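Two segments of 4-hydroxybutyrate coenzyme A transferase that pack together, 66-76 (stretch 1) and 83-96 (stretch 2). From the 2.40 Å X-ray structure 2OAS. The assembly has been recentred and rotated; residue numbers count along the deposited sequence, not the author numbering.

Stretch 1 66-76: LLGHLRHRCFF
Stretch 2 (83-96) PLLQSGDADYVPIF

The most distinctive feature of this contact is the guanidinium of Arg71, which lies over the turn that leads from the helix of stretch 2 into its strand. Arg71 NH1 forms a salt bridge with Asp91 OD1 at 2.7 Å, and Arg71 NH2 donates a hydrogen bond to Gly88 O at 3.3 Å; both acceptors sit at the edge of the group, near its plane. Asp89 O, 3.1 Å from Arg71 CZ, and the CA of Ala90 lie over one face. The CA-to-CB bond of Arg71 points sideways, but an extended start (chi1 169°, chi2 173°) followed by chi3 of -93° and chi4 of -102° brings the charged end to the turn. Asp91, with chi1 m (-65°) and chi2 -44°, is buried, and the Arg71 partner balances its charge there.

Next to the Arg71 contact the two strands, 70-74 and the short segment that includes 91-92, run parallel in extended conformation (phi/psi -120/100 at Arg73, -97/130 at Cys74, -114/138 at Asp91, -113/122 at Tyr92). His72, Arg73, Cys74 and Phe75 register with Ala90, Asp91, Tyr92 and Val93, with CA-CA distances of 4.8 to 5.1 Å. Stretch 1 supplies alternate residues to the ladder: Asp91 N donates to His72 O (2.9 Å, nearly linear at 178°), Cys74 N to Asp91 O (2.7 Å), and Val93 N to Cys74 O (2.7 Å). CA-H...O contacts supplement these bonds, from Arg73 CA to Asp91 O (3.5 Å), Tyr92 CA to Cys74 O (3.4 Å) and Phe75 CA to Val93 O (3.6 Å). Before the first rung, a water links the two stretches, accepting from His72 N at 3.0 Å and donating to Asp89 O at 2.9 Å.

The helix, which begins earlier in the chain and includes 83-86, ends in a Schellman motif. Gly88, at phi/psi 66/24, suits the positive phi, while Gly88 N bonds to Leu85 O (2.9 Å) and Asp89 N to Leu84 O (2.7 Å).

Arg73 and Asp91 share one face of the sheet. Arg73 is extended through chi3 (t, t, t; chi4 78°), and Val93 CG2 packs over one face of its guanidinium, 3.7 Å from Arg73 CZ. Arg73 NH1 stays 4.3 Å from Asp91 OD2, beyond a salt bridge, and its NH2 is hydrogen-bonded elsewhere in the structure. Cys74 (chi1 -48°) and Tyr92 (chi1 t, chi2 -118°), both buried, occupy the other face; the small Cys74 SG approaches Leu85 CD1 at 4.5 Å, and Tyr92 OH is hydrogen-bonded elsewhere. His72, chi1 m and chi2 90°, places His72 ND1 3.6 Å from Leu84 CD2; the Leu84 CA-to-CB bond points toward stretch 1.

Beyond the strands, the buried Phe75 turns to phi/psi -91/-12. Although its CA-to-CB bond points away overall, chi1 m (-71°) directs the ring toward stretch 2 and chi2 131° sets its tilt: Phe75 CD2 lies 3.7 Å from Val93 CB and 3.5 Å from Ile95 CG2. Val93 (chi1 t) and Ile95 (t, t) offer branched apolar surfaces suited to this aromatic neighbor. In all, 779 Å² is buried between the stretches, counting both sides.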

# COMPACT_ATOMS: atom_id res chain seq x y z
N LEU A 66 37.18 3.29 -3.55
CA LEU A 66 36.39 4.11 -2.62
C LEU A 66 35.92 3.33 -1.39
O LEU A 66 35.36 3.92 -0.47
CB LEU A 66 35.18 4.72 -3.31
CG LEU A 66 35.30 6.01 -4.14
CD1 LEU A 66 35.85 7.12 -3.25
CD2 LEU A 66 36.20 5.80 -5.32
N LEU A 67 36.15 2.02 -1.38
CA LEU A 67 35.73 1.20 -0.25
C LEU A 67 36.50 1.62 0.99
O LEU A 67 37.73 1.61 1.01
CB LEU A 67 35.96 -0.29 -0.54
CG LEU A 67 35.18 -0.88 -1.71
CD1 LEU A 67 35.59 -2.32 -1.92
CD2 LEU A 67 33.68 -0.78 -1.44
N GLY A 68 35.76 1.99 2.03
CA GLY A 68 36.40 2.42 3.25
C GLY A 68 36.35 3.93 3.37
O GLY A 68 36.49 4.48 4.46
N HIS A 69 36.16 4.61 2.24
CA HIS A 69 36.07 6.06 2.26
C HIS A 69 34.62 6.51 2.09
O HIS A 69 34.14 7.38 2.81
CB HIS A 69 36.93 6.68 1.15
CG HIS A 69 38.37 6.27 1.21
ND1 HIS A 69 38.80 5.02 0.80
CD2 HIS A 69 39.47 6.92 1.64
CE1 HIS A 69 40.11 4.93 0.98
NE2 HIS A 69 40.54 6.07 1.49
N LEU A 70 33.93 5.89 1.14
CA LEU A 70 32.56 6.23 0.86
C LEU A 70 31.70 4.98 0.73
O LEU A 70 32.18 3.95 0.29
CB LEU A 70 32.51 7.04 -0.43
CG LEU A 70 31.16 7.25 -1.13
CD1 LEU A 70 30.11 7.66 -0.12
CD2 LEU A 70 31.31 8.31 -2.18
N ARG A 71 30.44 5.08 1.13
CA ARG A 71 29.52 3.96 1.02
C ARG A 71 28.21 4.50 0.48
O ARG A 71 27.78 5.58 0.86
CB ARG A 71 29.31 3.31 2.40
CG ARG A 71 28.15 2.29 2.47
CD ARG A 71 28.08 1.53 3.81
NE ARG A 71 28.81 0.27 3.76
CZ ARG A 71 28.24 -0.93 3.62
NH1 ARG A 71 26.93 -1.04 3.52
NH2 ARG A 71 29.00 -2.01 3.54
N HIS A 72 27.59 3.76 -0.44
CA HIS A 72 26.32 4.17 -1.03
C HIS A 72 25.12 3.71 -0.20
O HIS A 72 25.08 2.57 0.25
CB HIS A 72 26.20 3.59 -2.45
CG HIS A 72 27.26 4.07 -3.39
ND1 HIS A 72 28.46 3.42 -3.55
CD2 HIS A 72 27.33 5.18 -4.17
CE1 HIS A 72 29.23 4.10 -4.38
NE2 HIS A 72 28.56 5.17 -4.77
N ARG A 73 24.15 4.61 -0.01
CA ARG A 73 22.91 4.31 0.74
C ARG A 73 21.79 4.55 -0.27
O ARG A 73 21.39 5.69 -0.51
CB ARG A 73 22.75 5.23 1.94
CG ARG A 73 21.69 4.78 2.95
CD ARG A 73 21.77 5.62 4.22
NE ARG A 73 20.73 5.32 5.20
CZ ARG A 73 20.73 4.27 6.02
NH1 ARG A 73 21.73 3.40 5.98
NH2 ARG A 73 19.75 4.12 6.90
N CYS A 74 21.29 3.48 -0.86
CA CYS A 74 20.28 3.58 -1.89
C CYS A 74 18.82 3.41 -1.53
O CYS A 74 18.43 2.43 -0.89
CB CYS A 74 20.59 2.58 -3.00
SG CYS A 74 22.28 2.61 -3.56
N PHE A 75 18.01 4.37 -1.98
CA PHE A 75 16.58 4.33 -1.78
C PHE A 75 16.04 3.62 -3.02
O PHE A 75 14.89 3.22 -3.08
CB PHE A 75 16.01 5.74 -1.70
CG PHE A 75 16.37 6.46 -0.44
CD1 PHE A 75 16.89 7.74 -0.48
CD2 PHE A 75 16.19 5.84 0.80
CE1 PHE A 75 17.24 8.40 0.70
CE2 PHE A 75 16.53 6.50 1.97
CZ PHE A 75 17.05 7.78 1.92
N PHE A 76 16.92 3.48 -4.00
CA PHE A 76 16.57 2.83 -5.25
C PHE A 76 17.87 2.45 -5.92
O PHE A 76 18.73 3.30 -6.12
CB PHE A 76 15.82 3.80 -6.16
CG PHE A 76 15.07 3.14 -7.27
CD1 PHE A 76 13.70 2.93 -7.15
CD2 PHE A 76 15.72 2.77 -8.45
CE1 PHE A 76 12.97 2.38 -8.20
CE2 PHE A 76 15.00 2.22 -9.50
CZ PHE A 76 13.63 2.02 -9.38
N PRO A 83 25.79 -4.40 -8.15
CA PRO A 83 26.86 -5.31 -7.74
C PRO A 83 27.31 -5.06 -6.31
O PRO A 83 27.71 -5.98 -5.60
CB PRO A 83 27.95 -5.03 -8.77
CG PRO A 83 27.73 -3.57 -9.06
CD PRO A 83 26.24 -3.50 -9.22
N LEU A 84 27.26 -3.80 -5.90
CA LEU A 84 27.67 -3.44 -4.55
C LEU A 84 26.61 -3.86 -3.53
O LEU A 84 26.93 -4.31 -2.44
CB LEU A 84 27.94 -1.93 -4.45
CG LEU A 84 29.38 -1.44 -4.66
CD1 LEU A 84 29.95 -1.98 -5.96
CD2 LEU A 84 29.40 0.09 -4.64
N LEU A 85 25.33 -3.71 -3.88
CA LEU A 85 24.27 -4.10 -2.97
C LEU A 85 24.30 -5.62 -2.77
O LEU A 85 24.25 -6.11 -1.64
CB LEU A 85 22.91 -3.64 -3.51
CG LEU A 85 22.68 -2.13 -3.47
CD1 LEU A 85 21.49 -1.74 -4.32
CD2 LEU A 85 22.49 -1.70 -2.03
N GLN A 86 24.37 -6.34 -3.88
CA GLN A 86 24.40 -7.80 -3.86
C GLN A 86 25.64 -8.31 -3.14
O GLN A 86 25.62 -9.37 -2.53
CB GLN A 86 24.35 -8.35 -5.30
CG GLN A 86 23.07 -7.94 -6.07
CD GLN A 86 22.98 -8.50 -7.49
OE1 GLN A 86 23.94 -8.41 -8.26
NE2 GLN A 86 21.83 -9.07 -7.84
N SER A 87 26.72 -7.54 -3.20
CA SER A 87 27.96 -7.94 -2.54
C SER A 87 28.02 -7.41 -1.11
O SER A 87 29.04 -7.55 -0.43
CB SER A 87 29.17 -7.43 -3.33
OG SER A 87 29.13 -6.02 -3.44
N GLY A 88 26.93 -6.79 -0.67
CA GLY A 88 26.86 -6.25 0.68
C GLY A 88 27.80 -5.09 0.96
O GLY A 88 28.16 -4.85 2.11
N ASP A 89 28.22 -4.36 -0.08
CA ASP A 89 29.12 -3.23 0.09
C ASP A 89 28.35 -1.93 0.17
O ASP A 89 28.89 -0.88 0.55
CB ASP A 89 30.11 -3.13 -1.07
CG ASP A 89 31.00 -4.34 -1.17
OD1 ASP A 89 31.64 -4.69 -0.16
OD2 ASP A 89 31.07 -4.93 -2.26
N ALA A 90 27.08 -1.99 -0.21
CA ALA A 90 26.22 -0.82 -0.18
C ALA A 90 24.97 -1.17 0.60
O ALA A 90 24.70 -2.35 0.87
CB ALA A 90 25.86 -0.39 -1.60
N ASP A 91 24.21 -0.15 0.97
CA ASP A 91 23.00 -0.34 1.74
C ASP A 91 21.76 0.04 0.95
O ASP A 91 21.76 1.05 0.25
CB ASP A 91 23.06 0.49 3.01
CG ASP A 91 24.15 0.03 3.93
OD1 ASP A 91 24.26 -1.19 4.10
OD2 ASP A 91 24.88 0.89 4.48
N TYR A 92 20.72 -0.77 1.07
CA TYR A 92 19.45 -0.52 0.41
C TYR A 92 18.39 -0.22 1.45
O TYR A 92 18.13 -1.04 2.34
CB TYR A 92 19.01 -1.72 -0.41
CG TYR A 92 17.57 -1.65 -0.89
CD1 TYR A 92 16.64 -2.60 -0.49
CD2 TYR A 92 17.15 -0.65 -1.76
CE1 TYR A 92 15.32 -2.57 -0.96
CE2 TYR A 92 15.84 -0.61 -2.24
CZ TYR A 92 14.94 -1.58 -1.84
OH TYR A 92 13.66 -1.58 -2.36
N VAL A 93 17.77 0.96 1.33
CA VAL A 93 16.73 1.40 2.25
C VAL A 93 15.38 1.42 1.55
O VAL A 93 15.10 2.33 0.79
CB VAL A 93 17.04 2.80 2.81
CG1 VAL A 93 15.93 3.23 3.78
CG2 VAL A 93 18.38 2.77 3.53
N PRO A 94 14.54 0.42 1.80
CA PRO A 94 13.23 0.42 1.14
C PRO A 94 12.34 1.58 1.62
O PRO A 94 12.16 1.76 2.82
CB PRO A 94 12.68 -0.96 1.49
CG PRO A 94 13.26 -1.22 2.85
CD PRO A 94 14.67 -0.72 2.72
N ILE A 95 11.80 2.35 0.68
CA ILE A 95 10.95 3.49 1.04
C ILE A 95 10.18 4.03 -0.16
O ILE A 95 10.74 4.14 -1.25
CB ILE A 95 11.78 4.65 1.61
CG1 ILE A 95 10.87 5.83 1.94
CG2 ILE A 95 12.79 5.10 0.60
CD1 ILE A 95 11.58 6.91 2.70
N PHE A 96 8.91 4.39 0.04
CA PHE A 96 8.13 4.94 -1.08
C PHE A 96 8.83 6.21 -1.50
O PHE A 96 9.36 6.94 -0.67
CB PHE A 96 6.69 5.27 -0.66
CG PHE A 96 5.93 4.10 -0.15
CD1 PHE A 96 5.78 2.97 -0.93
CD2 PHE A 96 5.47 4.08 1.16
CE1 PHE A 96 5.18 1.82 -0.41
CE2 PHE A 96 4.87 2.94 1.69
CZ PHE A 96 4.73 1.80 0.90
O HOH W 1 28.72 1.15 -1.45